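Local coordinates for protein probable flavin reductase (Sinorhizobium meliloti, PDB 3RH7) that binds flavin mononucleotide and probably acts as an NADPH-dependent flavin reductase, at residues V32-I45 against S75-L87. Numbering follows the deposited sequence.
Sequences VTVVTASDAAGKPI and SMTSAGRFAINVL
A83 N donates to T36 O at 2.8 Å, and A83 O takes T36 N in return, nearly straight at 170°. This pair belongs to the antiparallel sheet of the FMN-binding split barrel, where strands 33-38 and 81-86 run side by side. V34 and N85 form the next hydrogen-bonded pair, and L87 N extends the pairing to V32 O. On the face carrying V34 and T36, N85 is held at both ends of its amide: OD1 accepts from F121 N, and N85 ND2 and T36 OG1 both bond P119 O, which ties the two strands to strand 119-121. Further along, L87 CD1 lies 3.8 Å from V34 CG2 and 3.9 Å from V32 CG1. V34 in turn packs on F98 and T48 of the FMN site. On the other face, V35 spreads its two methyls. CG1, anti to the backbone N (chi1 -161°), meets F82 CD2 at 3.9 Å, while CG2 sits 3.7 Å from I84 CD1. Beyond them, T33 and V86 pack on F28 of the second subunit. Helix 73-78 closes the opposite end of the contact. The bent chain of selenomethionine M76 places CE 3.8 Å from V35 CG1 and 3.9 Å from A37 CB.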
ATOM      1  N   VAL A  32       2.655   1.698   7.160  1.00 45.68           N
ATOM      2  CA  VAL A  32       2.827   1.230   8.542  1.00 45.91           C
ATOM      3  C   VAL A  32       3.139   2.435   9.434  1.00 52.85           C
ATOM      4  O   VAL A  32       4.026   3.253   9.096  1.00 54.06           O
ATOM      5  CB  VAL A  32       3.918   0.129   8.679  1.00 49.16           C
ATOM      6  CG1 VAL A  32       4.009  -0.367  10.114  1.00 49.81           C
ATOM      7  CG2 VAL A  32       3.694  -1.040   7.712  1.00 48.10           C
ATOM      8  N   THR A  33       2.393   2.561  10.551  1.00 49.41           N
ATOM      9  CA  THR A  33       2.633   3.625  11.526  1.00 50.29           C
ATOM     10  C   THR A  33       3.024   3.023  12.867  1.00 55.74           C
ATOM     11  O   THR A  33       2.837   1.823  13.080  1.00 55.57           O
ATOM     12  CB  THR A  33       1.434   4.591  11.751  1.00 57.24           C
ATOM     13  OG1 THR A  33       0.541   4.045  12.722  1.00 49.79           O
ATOM     14  CG2 THR A  33       0.719   5.036  10.474  1.00 57.55           C
ATOM     15  N   VAL A  34       3.567   3.871  13.759  1.00 52.05           N
ATOM     16  CA  VAL A  34       3.845   3.573  15.154  1.00 51.89           C
ATOM     17  C   VAL A  34       3.250   4.746  15.940  1.00 58.81           C
ATOM     18  O   VAL A  34       3.711   5.898  15.831  1.00 58.16           O
ATOM     19  CB  VAL A  34       5.305   3.240  15.559  1.00 54.29           C
ATOM     20  CG1 VAL A  34       5.403   3.029  17.062  1.00 54.81           C
ATOM     21  CG2 VAL A  34       5.817   2.005  14.831  1.00 53.06           C
ATOM     22  N   VAL A  35       2.142   4.449  16.640  1.00 56.80           N
ATOM     23  CA  VAL A  35       1.436   5.390  17.503  1.00 57.09           C
ATOM     24  C   VAL A  35       2.235   5.513  18.790  1.00 63.94           C
ATOM     25  O   VAL A  35       2.563   4.511  19.429  1.00 63.65           O
ATOM     26  CB  VAL A  35      -0.015   4.978  17.777  1.00 60.64           C
ATOM     27  CG1 VAL A  35      -0.838   6.164  18.260  1.00 60.70           C
ATOM     28  CG2 VAL A  35      -0.643   4.347  16.548  1.00 59.64           C
ATOM     29  N   THR A  36       2.589   6.739  19.142  1.00 61.79           N
ATOM     30  CA  THR A  36       3.354   6.986  20.348  1.00 62.60           C
ATOM     31  C   THR A  36       2.671   8.015  21.247  1.00 67.34           C
ATOM     32  O   THR A  36       1.888   8.838  20.776  1.00 65.83           O
ATOM     33  CB  THR A  36       4.759   7.446  19.986  1.00 68.82           C
ATOM     34  OG1 THR A  36       4.681   8.684  19.288  1.00 69.24           O
ATOM     35  CG2 THR A  36       5.540   6.420  19.192  1.00 63.83           C
ATOM     36  N   ALA A  37       3.001   7.962  22.546  1.00 66.52           N
ATOM     37  CA  ALA A  37       2.527   8.853  23.607  1.00 68.58           C
ATOM     38  C   ALA A  37       3.369   8.642  24.869  1.00 77.48           C
ATOM     39  O   ALA A  37       4.295   7.825  24.863  1.00 77.62           O
ATOM     40  CB  ALA A  37       1.054   8.601  23.896  1.00 69.23           C
ATOM     41  N   SER A  38       3.081   9.411  25.934  1.00 77.20           N
ATOM     42  CA  SER A  38       3.755   9.294  27.230  1.00 79.17           C
ATOM     43  C   SER A  38       2.705   8.928  28.295  1.00 85.27           C
ATOM     44  O   SER A  38       1.663   9.590  28.344  1.00 86.76           O
ATOM     45  CB  SER A  38       4.485  10.588  27.583  1.00 82.76           C
ATOM     46  OG  SER A  38       5.589  10.833  26.727  1.00 88.77           O
ATOM     47  N   ASP A  39       2.942   7.870  29.120  1.00 80.63           N
ATOM     48  CA  ASP A  39       1.986   7.449  30.152  1.00 81.24           C
ATOM     49  C   ASP A  39       1.880   8.477  31.319  1.00 87.38           C
ATOM     50  O   ASP A  39       2.476   9.563  31.260  1.00 86.49           O
ATOM     51  CB  ASP A  39       2.298   6.033  30.689  1.00 83.83           C
ATOM     52  CG  ASP A  39       3.677   5.794  31.295  1.00 97.84           C
ATOM     53  OD1 ASP A  39       4.211   6.715  31.959  1.00 97.40           O
ATOM     54  OD2 ASP A  39       4.188   4.654  31.177  1.00106.50           O
ATOM     55  N   ALA A  40       1.090   8.133  32.367  1.00 86.08           N
ATOM     56  CA  ALA A  40       0.886   8.977  33.547  1.00 87.44           C
ATOM     57  C   ALA A  40       2.223   9.343  34.190  1.00 94.09           C
ATOM     58  O   ALA A  40       2.417  10.491  34.586  1.00 94.92           O
ATOM     59  CB  ALA A  40       0.004   8.256  34.547  1.00 89.23           C
ATOM     60  N   ALA A  41       3.166   8.378  34.216  1.00 91.61           N
ATOM     61  CA  ALA A  41       4.517   8.517  34.759  1.00 93.29           C
ATOM     62  C   ALA A  41       5.463   9.314  33.829  1.00 95.11           C
ATOM     63  O   ALA A  41       6.593   9.630  34.224  1.00 95.99           O
ATOM     64  CB  ALA A  41       5.105   7.135  35.019  1.00 94.90           C
ATOM     65  N   GLY A  42       5.007   9.600  32.611  1.00 87.81           N
ATOM     66  CA  GLY A  42       5.796  10.324  31.624  1.00 85.92           C
ATOM     67  C   GLY A  42       6.689   9.438  30.776  1.00 87.60           C
ATOM     68  O   GLY A  42       7.435   9.941  29.925  1.00 85.43           O
ATOM     69  N   LYS A  43       6.608   8.101  31.002  1.00 84.18           N
ATOM     70  CA  LYS A  43       7.377   7.081  30.283  1.00 82.75           C
ATOM     71  C   LYS A  43       6.830   6.939  28.866  1.00 84.19           C
ATOM     72  O   LYS A  43       5.608   6.819  28.695  1.00 82.44           O
ATOM     73  CB  LYS A  43       7.331   5.722  31.021  1.00 85.69           C
ATOM     74  CG  LYS A  43       8.013   4.557  30.286  1.00 92.54           C
ATOM     75  CD  LYS A  43       7.843   3.217  30.982  1.00102.43           C
ATOM     76  CE  LYS A  43       9.004   2.302  30.678  1.00119.21           C
ATOM     77  NZ  LYS A  43       9.083   1.160  31.629  1.00132.84           N
ATOM     78  N   PRO A  44       7.707   6.926  27.829  1.00 78.90           N
ATOM     79  CA  PRO A  44       7.200   6.759  26.465  1.00 76.36           C
ATOM     80  C   PRO A  44       6.585   5.376  26.245  1.00 78.22           C
ATOM     81  O   PRO A  44       7.162   4.355  26.624  1.00 77.86           O
ATOM     82  CB  PRO A  44       8.442   6.989  25.592  1.00 76.92           C
ATOM     83  CG  PRO A  44       9.570   6.692  26.451  1.00 82.09           C
ATOM     84  CD  PRO A  44       9.175   7.075  27.836  1.00 79.78           C
ATOM     85  N   ILE A  45       5.390   5.372  25.660  1.00 73.79           N
ATOM     86  CA  ILE A  45       4.640   4.172  25.284  1.00 73.37           C
ATOM     87  C   ILE A  45       4.329   4.234  23.788  1.00 76.98           C
ATOM     88  O   ILE A  45       4.221   5.320  23.211  1.00 76.91           O
ATOM     89  CB  ILE A  45       3.360   3.944  26.126  1.00 76.36           C
ATOM     90  CG1 ILE A  45       2.442   5.186  26.144  1.00 75.46           C
ATOM     91  CG2 ILE A  45       3.737   3.480  27.521  1.00 79.34           C
ATOM     92  CD1 ILE A  45       1.021   4.871  26.131  1.00 78.90           C
ATOM     93  N   SER A  75      -3.392   3.355  29.469  1.00 83.29           N
ATOM     94  CA  SER A  75      -2.425   4.458  29.351  1.00 83.18           C
ATOM     95  C   SER A  75      -2.723   5.356  28.132  1.00 86.17           C
ATOM     96  O   SER A  75      -2.742   6.581  28.260  1.00 86.51           O
ATOM     97  CB  SER A  75      -0.998   3.917  29.259  1.00 85.98           C
ATOM     98  OG  SER A  75      -0.439   3.653  30.534  1.00 92.93           O
HETATM   99  N   MSE A  76      -2.994   4.730  26.974  1.00 80.35           N
HETATM  100  CA  MSE A  76      -3.279   5.372  25.699  1.00 77.90           C
HETATM  101  C   MSE A  76      -4.551   6.207  25.737  1.00 80.57           C
HETATM  102  O   MSE A  76      -4.491   7.400  25.463  1.00 78.80           O
HETATM  103  CB  MSE A  76      -3.396   4.309  24.606  1.00 79.07           C
HETATM  104  CG  MSE A  76      -3.201   4.873  23.210  1.00 84.94           C
HETATM  105 SE   MSE A  76      -1.439   5.650  22.974  0.75 92.57          SE
HETATM  106  CE  MSE A  76      -1.865   6.978  21.814  1.00 88.20           C
ATOM    107  N   THR A  77      -5.702   5.582  26.049  1.00 78.50           N
ATOM    108  CA  THR A  77      -7.000   6.259  26.112  1.00 78.86           C
ATOM    109  C   THR A  77      -6.960   7.416  27.139  1.00 88.11           C
ATOM    110  O   THR A  77      -7.559   8.471  26.899  1.00 87.57           O
ATOM    111  CB  THR A  77      -8.114   5.260  26.408  1.00 76.38           C
ATOM    112  OG1 THR A  77      -7.734   4.425  27.499  1.00 76.40           O
ATOM    113  CG2 THR A  77      -8.461   4.409  25.213  1.00 71.40           C
ATOM    114  N   SER A  78      -6.201   7.231  28.243  1.00 88.48           N
ATOM    115  CA  SER A  78      -6.039   8.236  29.299  1.00 90.56           C
ATOM    116  C   SER A  78      -5.175   9.417  28.841  1.00 94.64           C
ATOM    117  O   SER A  78      -5.376  10.523  29.353  1.00 96.81           O
ATOM    118  CB  SER A  78      -5.443   7.615  30.560  1.00 96.12           C
ATOM    119  OG  SER A  78      -6.283   6.602  31.092  1.00107.45           O
ATOM    120  N   ALA A  79      -4.220   9.192  27.890  1.00 87.99           N
ATOM    121  CA  ALA A  79      -3.327  10.239  27.346  1.00 85.97           C
ATOM    122  C   ALA A  79      -4.128  11.287  26.600  1.00 88.53           C
ATOM    123  O   ALA A  79      -5.212  10.985  26.083  1.00 88.92           O
ATOM    124  CB  ALA A  79      -2.285   9.632  26.424  1.00 84.93           C
ATOM    125  N   GLY A  80      -3.628  12.513  26.584  1.00 83.13           N
ATOM    126  CA  GLY A  80      -4.335  13.606  25.926  1.00 81.92           C
ATOM    127  C   GLY A  80      -3.802  13.908  24.551  1.00 81.13           C
ATOM    128  O   GLY A  80      -4.543  14.344  23.666  1.00 80.09           O
ATOM    129  N   ARG A  81      -2.501  13.687  24.388  1.00 74.68           N
ATOM    130  CA  ARG A  81      -1.763  13.927  23.161  1.00 71.77           C
ATOM    131  C   ARG A  81      -1.092  12.650  22.710  1.00 72.88           C
ATOM    132  O   ARG A  81      -0.664  11.835  23.536  1.00 74.48           O
ATOM    133  CB  ARG A  81      -0.725  15.047  23.379  1.00 71.75           C
ATOM    134  CG  ARG A  81      -1.384  16.387  23.673  1.00 89.39           C
ATOM    135  CD  ARG A  81      -0.406  17.517  23.875  1.00108.96           C
ATOM    136  NE  ARG A  81      -1.069  18.822  23.796  1.00127.45           N
ATOM    137  CZ  ARG A  81      -1.306  19.479  22.661  1.00140.90           C
ATOM    138  NH1 ARG A  81      -0.941  18.959  21.494  1.00126.24           N
ATOM    139  NH2 ARG A  81      -1.918  20.658  22.686  1.00123.30           N
ATOM    140  N   PHE A  82      -1.013  12.461  21.397  1.00 64.94           N
ATOM    141  CA  PHE A  82      -0.330  11.315  20.810  1.00 62.33           C
ATOM    142  C   PHE A  82       0.349  11.714  19.483  1.00 63.49           C
ATOM    143  O   PHE A  82       0.124  12.815  18.998  1.00 63.47           O
ATOM    144  CB  PHE A  82      -1.280  10.138  20.637  1.00 62.75           C
ATOM    145  CG  PHE A  82      -2.344  10.301  19.591  1.00 63.13           C
ATOM    146  CD1 PHE A  82      -3.539  10.942  19.887  1.00 67.65           C
ATOM    147  CD2 PHE A  82      -2.174   9.776  18.318  1.00 63.22           C
ATOM    148  CE1 PHE A  82      -4.532  11.086  18.919  1.00 67.69           C
ATOM    149  CE2 PHE A  82      -3.160   9.932  17.346  1.00 64.72           C
ATOM    150  CZ  PHE A  82      -4.338  10.569  17.657  1.00 64.23           C
ATOM    151  N   ALA A  83       1.193  10.845  18.926  1.00 57.68           N
ATOM    152  CA  ALA A  83       1.857  11.110  17.660  1.00 56.49           C
ATOM    153  C   ALA A  83       1.785   9.906  16.747  1.00 61.12           C
ATOM    154  O   ALA A  83       1.836   8.768  17.209  1.00 63.49           O
ATOM    155  CB  ALA A  83       3.306  11.517  17.881  1.00 57.27           C
ATOM    156  N   ILE A  84       1.673  10.156  15.448  1.00 55.60           N
ATOM    157  CA  ILE A  84       1.635   9.081  14.465  1.00 54.31           C
ATOM    158  C   ILE A  84       2.942   9.090  13.665  1.00 59.58           C
ATOM    159  O   ILE A  84       3.214  10.067  12.965  1.00 59.02           O
ATOM    160  CB  ILE A  84       0.380   9.220  13.570  1.00 56.14           C
ATOM    161  CG1 ILE A  84      -0.905   8.872  14.347  1.00 55.95           C
ATOM    162  CG2 ILE A  84       0.509   8.433  12.267  1.00 56.90           C
ATOM    163  CD1 ILE A  84      -1.178   7.435  14.624  1.00 61.40           C
ATOM    164  N   ASN A  85       3.760   8.020  13.781  1.00 56.77           N
ATOM    165  CA  ASN A  85       5.010   7.950  13.008  1.00 56.55           C
ATOM    166  C   ASN A  85       4.831   7.003  11.805  1.00 58.53           C
ATOM    167  O   ASN A  85       4.760   5.776  12.005  1.00 57.86           O
ATOM    168  CB  ASN A  85       6.191   7.497  13.883  1.00 58.47           C
ATOM    169  CG  ASN A  85       6.656   8.504  14.887  1.00 60.65           C
ATOM    170  OD1 ASN A  85       7.475   9.362  14.584  1.00 68.60           O
ATOM    171  ND2 ASN A  85       6.212   8.373  16.121  1.00 31.99           N
ATOM    172  N   VAL A  86       4.722   7.580  10.566  1.00 51.71           N
ATOM    173  CA  VAL A  86       4.553   6.832   9.295  1.00 48.68           C
ATOM    174  C   VAL A  86       5.981   6.333   8.921  1.00 51.60           C
ATOM    175  O   VAL A  86       6.841   7.123   8.524  1.00 51.26           O
ATOM    176  CB  VAL A  86       3.847   7.708   8.205  1.00 50.09           C
ATOM    177  CG1 VAL A  86       3.653   6.973   6.897  1.00 48.05           C
ATOM    178  CG2 VAL A  86       2.511   8.227   8.706  1.00 50.32           C
ATOM    179  N   LEU A  87       6.249   5.049   9.174  1.00 46.47           N
ATOM    180  CA  LEU A  87       7.574   4.455   8.995  1.00 46.18           C
ATOM    181  C   LEU A  87       8.064   4.436   7.542  1.00 51.16           C
ATOM    182  O   LEU A  87       7.255   4.334   6.632  1.00 53.36           O
ATOM    183  CB  LEU A  87       7.576   3.029   9.549  1.00 45.82           C
ATOM    184  CG  LEU A  87       7.188   2.827  11.011  1.00 49.86           C
ATOM    185  CD1 LEU A  87       7.233   1.373  11.342  1.00 50.23           C
ATOM    186  CD2 LEU A  87       8.122   3.599  11.978  1.00 49.23           C
TER